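Local coordinates for immune protein (Enterobacter cloacae, PDB 6D7Y) that binds the toxic C-terminal tip of the contact-dependent growth inhibition protein CdiA and, as its immunity protein, probably protects the producing cell, at residues F18-E23 against V94-C99. Residues are numbered along the deposited sequence; the frame is centred on the assembly and turned at random.
Sequences FFLLKE and VDVGLC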
loop_
_atom_site.group_PDB
_atom_site.type_symbol
_atom_site.label_atom_id
_atom_site.label_comp_id
_atom_site.label_asym_id
_atom_site.label_seq_id
_atom_site.Cartn_x
_atom_site.Cartn_y
_atom_site.Cartn_z
ATOM N N PHE B 18 -8.848 -1.484 8.864
ATOM C CA PHE B 18 -9.397 -2.767 8.398
ATOM C C PHE B 18 -10.155 -2.632 7.072
ATOM O O PHE B 18 -9.966 -3.415 6.156
ATOM C CB PHE B 18 -10.337 -3.383 9.440
ATOM C CG PHE B 18 -11.116 -4.570 8.918
ATOM C CD1 PHE B 18 -10.536 -5.837 8.862
ATOM C CD2 PHE B 18 -12.416 -4.415 8.458
ATOM C CE1 PHE B 18 -11.250 -6.926 8.368
ATOM C CE2 PHE B 18 -13.130 -5.496 7.959
ATOM C CZ PHE B 18 -12.551 -6.756 7.920
ATOM N N PHE B 19 -11.015 -1.625 6.978
ATOM C CA PHE B 19 -11.827 -1.428 5.774
ATOM C C PHE B 19 -10.988 -0.991 4.571
ATOM O O PHE B 19 -11.293 -1.346 3.426
ATOM C CB PHE B 19 -13.001 -0.508 6.119
ATOM C CG PHE B 19 -13.835 -1.049 7.257
ATOM C CD1 PHE B 19 -14.755 -2.071 7.033
ATOM C CD2 PHE B 19 -13.654 -0.587 8.567
ATOM C CE1 PHE B 19 -15.489 -2.608 8.080
ATOM C CE2 PHE B 19 -14.397 -1.112 9.618
ATOM C CZ PHE B 19 -15.315 -2.128 9.374
ATOM N N LEU B 20 -9.919 -0.241 4.832
ATOM C CA LEU B 20 -8.998 0.133 3.764
ATOM C C LEU B 20 -8.340 -1.156 3.265
ATOM O O LEU B 20 -8.288 -1.407 2.072
ATOM C CB LEU B 20 -7.921 1.099 4.263
ATOM C CG LEU B 20 -6.818 1.486 3.263
ATOM C CD1 LEU B 20 -7.391 2.153 2.030
ATOM C CD2 LEU B 20 -5.810 2.401 3.931
ATOM N N LEU B 21 -7.885 -1.987 4.198
ATOM C CA LEU B 21 -7.221 -3.239 3.821
ATOM C C LEU B 21 -8.151 -4.153 3.032
ATOM O O LEU B 21 -7.714 -4.747 2.055
ATOM C CB LEU B 21 -6.589 -3.933 5.032
ATOM C CG LEU B 21 -5.401 -3.172 5.666
ATOM C CD1 LEU B 21 -5.031 -3.782 7.008
ATOM C CD2 LEU B 21 -4.179 -3.092 4.751
ATOM N N LYS B 22 -9.428 -4.243 3.427
ATOM C CA LYS B 22 -10.416 -5.063 2.696
ATOM C C LYS B 22 -10.639 -4.491 1.304
ATOM O O LYS B 22 -10.799 -5.229 0.348
ATOM C CB LYS B 22 -11.759 -5.150 3.449
ATOM C CG LYS B 22 -11.723 -5.900 4.776
ATOM C CD LYS B 22 -11.302 -7.358 4.646
ATOM C CE LYS B 22 -12.265 -8.197 3.816
ATOM N NZ LYS B 22 -11.757 -9.596 3.684
ATOM N N GLU B 23 -10.661 -3.165 1.214
ATOM C CA GLU B 23 -10.808 -2.448 -0.056
ATOM C C GLU B 23 -9.657 -2.814 -1.010
ATOM O O GLU B 23 -9.885 -3.171 -2.171
ATOM C CB GLU B 23 -10.863 -0.933 0.234
ATOM C CG GLU B 23 -10.595 0.003 -0.936
ATOM C CD GLU B 23 -11.534 -0.197 -2.104
ATOM O OE1 GLU B 23 -12.660 -0.696 -1.894
ATOM O OE2 GLU B 23 -11.155 0.176 -3.239
ATOM N N VAL B 94 0.094 5.316 11.270
ATOM C CA VAL B 94 0.066 4.100 10.462
ATOM C C VAL B 94 0.105 4.400 8.952
ATOM O O VAL B 94 -0.579 5.299 8.469
ATOM C CB VAL B 94 -1.201 3.275 10.770
ATOM C CG1 VAL B 94 -1.298 2.045 9.866
ATOM C CG2 VAL B 94 -1.215 2.858 12.234
ATOM N N ASP B 95 0.917 3.630 8.221
ATOM C CA ASP B 95 1.019 3.754 6.771
ATOM C C ASP B 95 0.695 2.387 6.149
ATOM O O ASP B 95 0.930 1.348 6.764
ATOM C CB ASP B 95 2.439 4.093 6.306
ATOM C CG ASP B 95 2.882 5.493 6.626
ATOM O OD1 ASP B 95 2.176 6.283 7.292
ATOM O OD2 ASP B 95 4.000 5.811 6.177
ATOM N N VAL B 96 0.160 2.417 4.934
ATOM C CA VAL B 96 -0.141 1.227 4.155
ATOM C C VAL B 96 0.599 1.450 2.842
ATOM O O VAL B 96 0.401 2.458 2.185
ATOM C CB VAL B 96 -1.648 1.049 3.933
ATOM C CG1 VAL B 96 -1.923 -0.113 3.002
ATOM C CG2 VAL B 96 -2.366 0.869 5.278
ATOM N N GLY B 97 1.489 0.531 2.455
ATOM C CA GLY B 97 2.226 0.714 1.244
ATOM C C GLY B 97 2.162 -0.494 0.361
ATOM O O GLY B 97 1.971 -1.590 0.858
ATOM N N LEU B 98 2.268 -0.250 -0.940
ATOM C CA LEU B 98 2.277 -1.302 -1.973
ATOM C C LEU B 98 3.550 -1.174 -2.787
ATOM O O LEU B 98 3.764 -0.138 -3.428
ATOM C CB LEU B 98 1.071 -1.188 -2.907
ATOM C CG LEU B 98 -0.309 -1.588 -2.364
ATOM C CD1 LEU B 98 -0.812 -0.622 -1.303
ATOM C CD2 LEU B 98 -1.311 -1.633 -3.511
ATOM N N CYS B 99 4.369 -2.242 -2.833
ATOM C CA CYS B 99 5.642 -2.208 -3.569
ATOM C C CYS B 99 5.547 -3.244 -4.676
ATOM O O CYS B 99 5.045 -4.342 -4.424
ATOM C CB CYS B 99 6.811 -2.591 -2.654
ATOM S SG CYS B 99 6.963 -1.552 -1.187
#
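Val-96 meets Leu-20 and Leu-21 of helix 17-25, one branch to each leucine, in a small and wholly apolar contact that buries 109 Å² between the segments. Earlier on the strand, Val-94 faces the same layer but packs on Leu-57 of helix 50-58 and on Thr-14. At Val-96, chi1 of 174° sets CG1 anti to the backbone N and CG2 anti to the carbonyl carbon, which presents one methyl to each leucine. CG2 meets CD2 of Leu-20 tip to tip at 4.0 Å, and CG1 lies 4.1 Å from CD2 of Leu-21, whose side chain runs at a slant to the valine. Leu-21 leaves the helix along its flank; with chi2 at 168° CD1 continues the chain, and the other branch, CD2, turns to Val-96. Val-12 touches both Leu-20 and Val-96, while Ile-53 and Phe-48 pack against Leu-21. Further along, Leu-98 packs against side chains of both neighbouring strands, Val-7 and Phe-9 of strand 3-10 and Val-83 and Leu-85 of strand 78-90. The closest CA atoms, those of Leu-21 and Val-96, are 8.4 Å apart, a spacing bridged by aliphatic side chains, as in the hydrophobic layer between a helix and an antiparallel sheet in an alpha+beta fold.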